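Local coordinates for protein putative trimethylamine methyltransferase (Rhizobium meliloti, PDB 4YYC) that probably acts as a methyltransferase of the trimethylamine methyltransferase family, at residues Ile75-Asp80 against Val99-Gly104; Ala156-Phe161 against Pro184-Val189; Val272-Leu277 against Thr291-Glu296. One frame throughout, in Å; residues are numbered along the deposited sequence.

Contact 1. Residues Ile75-Asp80 against Val99-Gly104; sequences IEFRDD and VHFPKG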
loop_
_atom_site.group_PDB
_atom_site.type_symbol
_atom_site.label_atom_id
_atom_site.label_comp_id
_atom_site.label_asym_id
_atom_site.label_seq_id
_atom_site.Cartn_x
_atom_site.Cartn_y
_atom_site.Cartn_z
ATOM N N ILE A 75 -14.062 -14.688 29.390
ATOM C CA ILE A 75 -12.738 -14.067 29.361
ATOM C C ILE A 75 -12.160 -14.140 30.768
ATOM O O ILE A 75 -12.845 -13.838 31.735
ATOM C CB ILE A 75 -12.856 -12.600 28.942
ATOM C CG1 ILE A 75 -13.555 -12.457 27.579
ATOM C CG2 ILE A 75 -11.495 -11.926 28.947
ATOM C CD1 ILE A 75 -12.793 -12.951 26.377
ATOM N N GLU A 76 -10.918 -14.567 30.878
ATOM C CA GLU A 76 -10.248 -14.582 32.191
ATOM C C GLU A 76 -9.822 -13.181 32.622
ATOM O O GLU A 76 -9.228 -12.448 31.845
ATOM C CB GLU A 76 -9.006 -15.463 32.137
ATOM C CG GLU A 76 -9.283 -16.923 31.797
ATOM C CD GLU A 76 -9.361 -17.792 33.028
ATOM O OE1 GLU A 76 -8.375 -17.839 33.792
ATOM O OE2 GLU A 76 -10.420 -18.419 33.263
ATOM N N PHE A 77 -10.114 -12.821 33.879
ATOM C CA PHE A 77 -9.592 -11.630 34.496
ATOM C C PHE A 77 -8.775 -12.184 35.632
ATOM O O PHE A 77 -9.321 -12.589 36.652
ATOM C CB PHE A 77 -10.726 -10.700 34.946
ATOM C CG PHE A 77 -11.293 -9.873 33.817
ATOM C CD1 PHE A 77 -12.058 -10.456 32.806
ATOM C CD2 PHE A 77 -11.007 -8.516 33.730
ATOM C CE1 PHE A 77 -12.501 -9.688 31.740
ATOM C CE2 PHE A 77 -11.457 -7.749 32.668
ATOM C CZ PHE A 77 -12.188 -8.334 31.667
ATOM N N ARG A 78 -7.455 -12.255 35.452
ATOM C CA ARG A 78 -6.613 -13.018 36.387
ATOM C C ARG A 78 -5.933 -12.190 37.456
ATOM O O ARG A 78 -5.494 -11.097 37.198
ATOM C CB ARG A 78 -5.564 -13.791 35.620
ATOM C CG ARG A 78 -6.194 -14.825 34.740
ATOM C CD ARG A 78 -5.156 -15.681 34.040
ATOM N NE ARG A 78 -5.776 -16.820 33.350
ATOM C CZ ARG A 78 -5.096 -17.654 32.554
ATOM N NH1 ARG A 78 -3.803 -17.458 32.324
ATOM N NH2 ARG A 78 -5.716 -18.669 31.957
ATOM N N ASP A 79 -5.869 -12.759 38.654
ATOM C CA ASP A 79 -5.137 -12.212 39.778
ATOM C C ASP A 79 -5.603 -10.808 40.142
ATOM O O ASP A 79 -4.787 -9.996 40.577
ATOM C CB ASP A 79 -3.607 -12.287 39.492
ATOM C CG ASP A 79 -3.144 -13.695 39.171
ATOM O OD1 ASP A 79 -3.349 -14.555 40.002
ATOM O OD2 ASP A 79 -2.650 -13.955 38.054
ATOM N N ASP A 80 -6.919 -10.550 40.009
ATOM C CA ASP A 80 -7.534 -9.242 40.287
ATOM C C ASP A 80 -8.940 -9.419 40.852
ATOM O O ASP A 80 -9.949 -9.443 40.148
ATOM C CB ASP A 80 -7.566 -8.331 39.054
ATOM C CG ASP A 80 -7.866 -6.879 39.419
ATOM O OD1 ASP A 80 -8.558 -6.616 40.420
ATOM O OD2 ASP A 80 -7.360 -5.988 38.714
ATOM N N VAL A 99 -14.865 -14.826 33.491
ATOM C CA VAL A 99 -16.070 -14.027 33.463
ATOM C C VAL A 99 -16.909 -14.380 32.232
ATOM O O VAL A 99 -16.428 -14.253 31.122
ATOM C CB VAL A 99 -15.742 -12.536 33.452
ATOM C CG1 VAL A 99 -17.023 -11.740 33.546
ATOM C CG2 VAL A 99 -14.820 -12.192 34.611
ATOM N N HIS A 100 -18.151 -14.847 32.468
ATOM C CA HIS A 100 -19.103 -15.147 31.404
ATOM C C HIS A 100 -20.104 -14.000 31.310
ATOM O O HIS A 100 -20.710 -13.598 32.312
ATOM C CB HIS A 100 -19.816 -16.477 31.678
ATOM C CG HIS A 100 -18.892 -17.660 31.675
ATOM N ND1 HIS A 100 -18.749 -18.486 30.579
ATOM C CD2 HIS A 100 -18.042 -18.135 32.619
ATOM C CE1 HIS A 100 -17.858 -19.424 30.853
ATOM N NE2 HIS A 100 -17.428 -19.246 32.091
ATOM N N PHE A 101 -20.327 -13.493 30.106
ATOM C CA PHE A 101 -21.078 -12.254 29.914
ATOM C C PHE A 101 -22.439 -12.530 29.274
ATOM O O PHE A 101 -22.504 -13.095 28.176
ATOM C CB PHE A 101 -20.292 -11.297 29.007
ATOM C CG PHE A 101 -18.916 -10.936 29.536
ATOM C CD1 PHE A 101 -17.826 -11.762 29.300
ATOM C CD2 PHE A 101 -18.712 -9.752 30.230
ATOM C CE1 PHE A 101 -16.563 -11.427 29.751
ATOM C CE2 PHE A 101 -17.448 -9.426 30.697
ATOM C CZ PHE A 101 -16.379 -10.278 30.476
ATOM N N PRO A 102 -23.524 -12.046 29.897
ATOM C CA PRO A 102 -24.802 -12.050 29.213
ATOM C C PRO A 102 -24.717 -11.292 27.916
ATOM O O PRO A 102 -23.946 -10.355 27.799
ATOM C CB PRO A 102 -25.722 -11.304 30.158
ATOM C CG PRO A 102 -25.095 -11.346 31.474
ATOM C CD PRO A 102 -23.636 -11.543 31.279
ATOM N N LYS A 103 -25.527 -11.687 26.965
ATOM C CA LYS A 103 -25.435 -11.091 25.648
ATOM C C LYS A 103 -25.829 -9.620 25.691
ATOM O O LYS A 103 -26.856 -9.266 26.271
ATOM C CB LYS A 103 -26.240 -11.901 24.619
ATOM C CG LYS A 103 -25.651 -13.303 24.453
ATOM C CD LYS A 103 -25.564 -13.817 23.034
ATOM C CE LYS A 103 -26.430 -15.005 22.735
ATOM N NZ LYS A 103 -25.953 -16.258 23.411
ATOM N N GLY A 104 -24.953 -8.786 25.131
ATOM C CA GLY A 104 -25.166 -7.364 25.041
ATOM C C GLY A 104 -24.596 -6.554 26.190
ATOM O O GLY A 104 -24.556 -5.342 26.101
#
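Ile75 and Val99 face each other across a pair of backbone hydrogen bonds that uses the N-H and C=O of both residues. Ile75 N donates to Val99 O at 3.0 Å; in return Val99 N reaches Ile75 O at 2.9 Å, nearly straight at 170° but with the donor 36° above the carbonyl plane. Ile75 O also lies in plane at the edge of the Phe77 ring. This is an antiparallel hydrogen-bonded pair in a mixed sheet, where strand 75-77 runs between 98-100 and 251-252. Beside the bridge, Phe77 and Phe101 add apolar contacts. Phe77 CG lies anti to its carbonyl carbon (chi1 -80°), beside its own backbone N; ring atom CD1 lies 3.7 Å from Val99 CG2, while CE1 meets the edge of the Phe101 ring, 4.1 Å from CZ. One face of the Phe101 ring rests on Val99 CG1, offset toward the rim, and its CE1 lies 3.9 Å from Ile75 CG1. Trp87 of helix 81-90 meets both phenylalanine rings edge-to-face. Among the polar side chains, Glu76 OE1 takes Arg78 NE at 2.8 Å on its anti lone pair, in the guanidinium plane, and Glu76 OE2 forms a second salt bridge to Arg98. Asp80, the N-cap of helix 81-90, divides its carboxylate between Ala83 N through OD1 and Lys261 NZ through OD2.

Contact 2. Residues Ala156-Phe161 against Pro184-Val189; sequences ATIEDF and PVDIAV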
loop_
_atom_site.group_PDB
_atom_site.type_symbol
_atom_site.label_atom_id
_atom_site.label_comp_id
_atom_site.label_asym_id
_atom_site.label_seq_id
_atom_site.Cartn_x
_atom_site.Cartn_y
_atom_site.Cartn_z
ATOM N N ALA A 156 19.136 -0.757 23.711
ATOM C CA ALA A 156 18.751 0.648 23.740
ATOM C C ALA A 156 19.091 1.299 25.083
ATOM O O ALA A 156 19.076 0.631 26.103
ATOM C CB ALA A 156 17.255 0.732 23.541
ATOM N N THR A 157 19.367 2.607 25.039
ATOM C CA THR A 157 19.717 3.395 26.224
ATOM C C THR A 157 18.801 4.585 26.341
ATOM O O THR A 157 18.030 4.899 25.439
ATOM C CB THR A 157 21.139 3.949 26.101
ATOM O OG1 THR A 157 21.201 4.853 24.989
ATOM C CG2 THR A 157 22.145 2.817 25.923
ATOM N N ILE A 158 18.905 5.274 27.486
ATOM C CA ILE A 158 18.139 6.520 27.631
ATOM C C ILE A 158 18.545 7.569 26.614
ATOM O O ILE A 158 17.715 8.386 26.230
ATOM C CB ILE A 158 18.221 7.018 29.093
ATOM C CG1 ILE A 158 17.224 8.146 29.343
ATOM C CG2 ILE A 158 19.633 7.415 29.464
ATOM C CD1 ILE A 158 15.770 7.752 29.272
ATOM N N GLU A 159 19.814 7.604 26.224
ATOM C CA GLU A 159 20.247 8.505 25.164
ATOM C C GLU A 159 19.480 8.193 23.857
ATOM O O GLU A 159 18.980 9.110 23.178
ATOM C CB GLU A 159 21.753 8.435 24.947
ATOM C CG GLU A 159 22.196 9.430 23.918
ATOM C CD GLU A 159 23.704 9.548 23.814
ATOM O OE1 GLU A 159 24.466 9.079 24.718
ATOM O OE2 GLU A 159 24.123 10.079 22.774
ATOM N N ASP A 160 19.334 6.901 23.512
ATOM C CA ASP A 160 18.540 6.568 22.347
ATOM C C ASP A 160 17.084 6.972 22.513
ATOM O O ASP A 160 16.447 7.479 21.573
ATOM C CB ASP A 160 18.548 5.054 22.059
ATOM C CG ASP A 160 19.892 4.518 21.763
ATOM O OD1 ASP A 160 20.556 5.043 20.839
ATOM O OD2 ASP A 160 20.286 3.553 22.452
ATOM N N PHE A 161 16.537 6.717 23.699
ATOM C CA PHE A 161 15.138 7.116 23.980
ATOM C C PHE A 161 14.958 8.607 23.682
ATOM O O PHE A 161 14.072 9.044 22.951
ATOM C CB PHE A 161 14.826 6.820 25.447
ATOM C CG PHE A 161 13.370 6.895 25.800
ATOM C CD1 PHE A 161 12.718 8.119 26.037
ATOM C CD2 PHE A 161 12.610 5.741 25.858
ATOM C CE1 PHE A 161 11.365 8.151 26.322
ATOM C CE2 PHE A 161 11.270 5.782 26.144
ATOM C CZ PHE A 161 10.648 7.006 26.375
ATOM N N PRO A 184 14.985 1.637 27.750
ATOM C CA PRO A 184 16.387 2.038 28.135
ATOM C C PRO A 184 17.035 1.102 29.134
ATOM O O PRO A 184 16.556 0.991 30.279
ATOM C CB PRO A 184 16.222 3.436 28.731
ATOM C CG PRO A 184 14.818 3.488 29.164
ATOM C CD PRO A 184 13.988 2.589 28.284
ATOM N N VAL A 185 18.094 0.431 28.725
ATOM C CA VAL A 185 18.686 -0.610 29.554
ATOM C C VAL A 185 19.496 -0.038 30.703
ATOM O O VAL A 185 19.802 -0.753 31.684
ATOM C CB VAL A 185 19.571 -1.509 28.682
ATOM C CG1 VAL A 185 20.901 -0.854 28.404
ATOM C CG2 VAL A 185 19.756 -2.873 29.307
ATOM N N ASP A 186 19.898 1.219 30.584
ATOM C CA ASP A 186 20.902 1.808 31.479
ATOM C C ASP A 186 20.309 2.622 32.645
ATOM O O ASP A 186 21.036 3.341 33.361
ATOM C CB ASP A 186 21.967 2.587 30.707
ATOM C CG ASP A 186 21.416 3.705 29.846
ATOM O OD1 ASP A 186 20.201 3.737 29.528
ATOM O OD2 ASP A 186 22.293 4.512 29.463
ATOM N N ILE A 187 19.014 2.435 32.897
ATOM C CA ILE A 187 18.354 2.915 34.085
ATOM C C ILE A 187 17.644 1.701 34.697
ATOM O O ILE A 187 17.023 0.890 33.996
ATOM C CB ILE A 187 17.372 4.074 33.801
ATOM C CG1 ILE A 187 18.127 5.222 33.101
ATOM C CG2 ILE A 187 16.767 4.564 35.083
ATOM C CD1 ILE A 187 17.231 6.335 32.635
ATOM N N ALA A 188 17.692 1.607 36.026
ATOM C CA ALA A 188 17.049 0.471 36.697
ATOM C C ALA A 188 15.613 0.291 36.318
ATOM O O ALA A 188 14.883 1.266 36.128
ATOM C CB ALA A 188 17.169 0.614 38.196
ATOM N N VAL A 189 15.169 -0.957 36.291
ATOM C CA VAL A 189 13.839 -1.291 35.841
ATOM C C VAL A 189 12.729 -0.602 36.643
ATOM O O VAL A 189 11.721 -0.239 36.079
ATOM C CB VAL A 189 13.610 -2.848 35.836
ATOM C CG1 VAL A 189 12.155 -3.220 35.607
ATOM C CG2 VAL A 189 14.485 -3.502 34.764
HETATM O O HOH W 1 22.363 6.681 27.735
#
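The Phe161 ring is met obliquely by Pro184, whose CD lies 4.2 Å from CD2, and the His200 ring of helix 192-202 meets it with the planes at about 75°. The second flat group, the Asp186 carboxylate, has Thr157 CB on one side of its plane, 3.6 Å from OD2, and Ile158 CG2 on the other, 3.7 Å from OD1. Both groups lie at a helix start: Thr157 is the N-cap of helix 158-170, and the type I turn Pro184-Ile187, which carries Asp186, packs against it. Thr157 and Asp160 form a capping box, in which Thr157 OG1 accepts from Asp160 N and Asp160 OD2 accepts from Thr157 N; OD2 also makes a salt bridge to Arg154. The turn supplies a further acceptor. Asp186 CG sits between its own backbone N and carbonyl carbon (chi1 58°), and OD1 takes Ile158 N on its syn lone pair at 2.9 Å. A negative charge at this helix end is probably stabilised by the peptide dipoles. One residue before the cap, Val185 N donates to Ala156 O at 2.8 Å, with a 166° N-H...O angle. The apolar part brings Pro184 CB to 3.5 Å from Ile158 N, and Ile187 CD1 reaches Ile158 CB at 3.7 Å. A water accepts from Glu159 N and donates to Asp186 OD2, 2.8 Å away.

Contact 3. Residues Val272-Leu277 against Thr291-Glu296; sequences VSPFIL and TQILAE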
loop_
_atom_site.group_PDB
_atom_site.type_symbol
_atom_site.label_atom_id
_atom_site.label_comp_id
_atom_site.label_asym_id
_atom_site.label_seq_id
_atom_site.Cartn_x
_atom_site.Cartn_y
_atom_site.Cartn_z
ATOM N N VAL A 272 -7.153 -0.563 24.468
ATOM C CA VAL A 272 -7.347 -1.989 24.791
ATOM C C VAL A 272 -7.023 -2.834 23.573
ATOM O O VAL A 272 -7.756 -2.816 22.573
ATOM C CB VAL A 272 -8.799 -2.266 25.302
ATOM C CG1 VAL A 272 -8.991 -3.769 25.518
ATOM C CG2 VAL A 272 -9.030 -1.520 26.580
ATOM N N SER A 273 -5.953 -3.609 23.655
ATOM C CA SER A 273 -5.334 -4.156 22.461
ATOM C C SER A 273 -5.026 -5.646 22.592
ATOM O O SER A 273 -4.029 -6.048 23.206
ATOM C CB SER A 273 -4.008 -3.400 22.149
ATOM O OG SER A 273 -4.264 -2.009 21.939
ATOM N N PRO A 274 -5.857 -6.499 21.988
ATOM C CA PRO A 274 -5.448 -7.863 21.726
ATOM C C PRO A 274 -4.057 -7.882 21.094
ATOM O O PRO A 274 -3.735 -7.000 20.285
ATOM C CB PRO A 274 -6.531 -8.345 20.752
ATOM C CG PRO A 274 -7.744 -7.587 21.192
ATOM C CD PRO A 274 -7.246 -6.231 21.550
ATOM N N PHE A 275 -3.247 -8.854 21.463
ATOM C CA PHE A 275 -1.911 -9.012 20.903
ATOM C C PHE A 275 -1.853 -10.377 20.244
ATOM O O PHE A 275 -1.703 -11.400 20.929
ATOM C CB PHE A 275 -0.866 -8.894 22.004
ATOM C CG PHE A 275 0.545 -8.895 21.487
ATOM C CD1 PHE A 275 1.125 -7.710 21.054
ATOM C CD2 PHE A 275 1.250 -10.072 21.372
ATOM C CE1 PHE A 275 2.413 -7.694 20.533
ATOM C CE2 PHE A 275 2.559 -10.076 20.863
ATOM C CZ PHE A 275 3.125 -8.887 20.448
ATOM N N ILE A 276 -2.001 -10.383 18.929
ATOM C CA ILE A 276 -2.305 -11.596 18.217
ATOM C C ILE A 276 -1.385 -11.872 17.042
ATOM O O ILE A 276 -1.108 -10.983 16.235
ATOM C CB ILE A 276 -3.748 -11.574 17.769
ATOM C CG1 ILE A 276 -4.622 -11.868 19.009
ATOM C CG2 ILE A 276 -4.084 -12.555 16.666
ATOM C CD1 ILE A 276 -6.044 -11.534 18.729
ATOM N N LEU A 277 -0.870 -13.102 17.018
ATOM C CA LEU A 277 -0.346 -13.709 15.818
ATOM C C LEU A 277 -1.358 -14.781 15.419
ATOM O O LEU A 277 -1.541 -15.781 16.145
ATOM C CB LEU A 277 1.009 -14.337 16.089
ATOM C CG LEU A 277 2.081 -13.342 16.567
ATOM C CD1 LEU A 277 3.359 -14.124 16.820
ATOM C CD2 LEU A 277 2.289 -12.261 15.515
ATOM N N THR A 291 -13.490 -12.447 15.434
ATOM C CA THR A 291 -14.406 -12.785 16.484
ATOM C C THR A 291 -13.702 -12.711 17.848
ATOM O O THR A 291 -14.236 -12.164 18.820
ATOM C CB THR A 291 -14.938 -14.209 16.227
ATOM O OG1 THR A 291 -15.618 -14.184 14.968
ATOM C CG2 THR A 291 -15.844 -14.641 17.294
ATOM N N GLN A 292 -12.516 -13.311 17.924
ATOM C CA GLN A 292 -11.779 -13.288 19.195
ATOM C C GLN A 292 -11.385 -11.864 19.595
ATOM O O GLN A 292 -11.495 -11.474 20.756
ATOM C CB GLN A 292 -10.554 -14.165 19.134
ATOM C CG GLN A 292 -10.001 -14.500 20.511
ATOM C CD GLN A 292 -8.671 -15.213 20.342
ATOM O OE1 GLN A 292 -8.645 -16.342 19.916
ATOM N NE2 GLN A 292 -7.561 -14.536 20.643
ATOM N N ILE A 293 -10.902 -11.105 18.628
ATOM C CA ILE A 293 -10.583 -9.711 18.865
ATOM C C ILE A 293 -11.756 -8.933 19.449
ATOM O O ILE A 293 -11.620 -8.218 20.449
ATOM C CB ILE A 293 -10.086 -9.018 17.574
ATOM C CG1 ILE A 293 -8.667 -9.493 17.264
ATOM C CG2 ILE A 293 -10.114 -7.506 17.735
ATOM C CD1 ILE A 293 -8.255 -9.145 15.831
ATOM N N LEU A 294 -12.920 -9.082 18.830
ATOM C CA LEU A 294 -14.078 -8.321 19.253
ATOM C C LEU A 294 -14.480 -8.729 20.675
ATOM O O LEU A 294 -14.828 -7.866 21.491
ATOM C CB LEU A 294 -15.239 -8.473 18.252
ATOM C CG LEU A 294 -16.530 -7.744 18.617
ATOM C CD1 LEU A 294 -16.286 -6.247 18.789
ATOM C CD2 LEU A 294 -17.572 -8.017 17.523
ATOM N N ALA A 295 -14.415 -10.026 20.987
ATOM C CA ALA A 295 -14.730 -10.498 22.363
ATOM C C ALA A 295 -13.775 -9.898 23.389
ATOM O O ALA A 295 -14.206 -9.363 24.409
ATOM C CB ALA A 295 -14.688 -12.027 22.404
ATOM N N GLU A 296 -12.475 -9.920 23.101
ATOM C CA GLU A 296 -11.458 -9.387 24.020
ATOM C C GLU A 296 -11.660 -7.882 24.216
ATOM O O GLU A 296 -11.629 -7.404 25.339
ATOM C CB GLU A 296 -10.051 -9.682 23.523
ATOM C CG GLU A 296 -9.722 -11.141 23.530
ATOM C CD GLU A 296 -8.330 -11.471 23.064
ATOM O OE1 GLU A 296 -7.484 -10.558 22.839
ATOM O OE2 GLU A 296 -8.034 -12.682 22.903
#
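Pro274 and Glu296 make the tight part of the contact: their side chains slide past each other in opposite directions, with Glu296 OE1 3.2 Å from Pro274 CB and 3.4 Å from CG. Beside them Ile276 CD1 packs 3.6 Å from Ile293 CG1. Toward Val272 the fit is looser, CG1 coming only to 4.5 Å from Glu296 O, and the exposed Phe275 points away from the helix. No hydrogen bond joins the two segments. The buried carboxylate is held instead by Gln292 NE2, 3.0 Å from OE2 and 40° out of the carboxylate plane, by Ser248 OG on OE1 and by Met250 N on OE2; Gln292 NE2 also bonds Met281 O. An alanine at Glu296 would probably open a gap beside Pro274 and leave Ser248 OG and Met250 N without this acceptor. The Pro274 side chain lies about 8 Å from a bound unidentified ligand. Strand 275-277 and helix segment 291-296 run antiparallel at 169° in a beta-alpha-beta crossover, strand 269-277, helix 286-307 and strand 313-322, consistent with the TIM-barrel fold of this family. Ile293 also touches Thr317 of that last strand, while the helix's other flank packs on helix 56-73 through Leu294 and Ala295.

How the contacts relate
From the N terminus, contact 1 comes first, closing the excursion from strand 75-77 through helix 81-90 and strand 93-95 back to strand 98-100. Contact 2 follows, bringing the loop before helix 192-202 back to the start of helix 158-170. Contact 3 then closes the turn from strand 269-277 into helix 286-307. The three lie in series; none nests or crosses. Contacts 1 and 3 are neighbours, with centres about 14 Å apart and nearest atoms about 4 Å apart; helix 56-73 packs against both, Met250 bonds to both, and each reaches the second subunit. Contact 2 is remote, its centre about 37 Å from contact 1 and about 30 Å from contact 3.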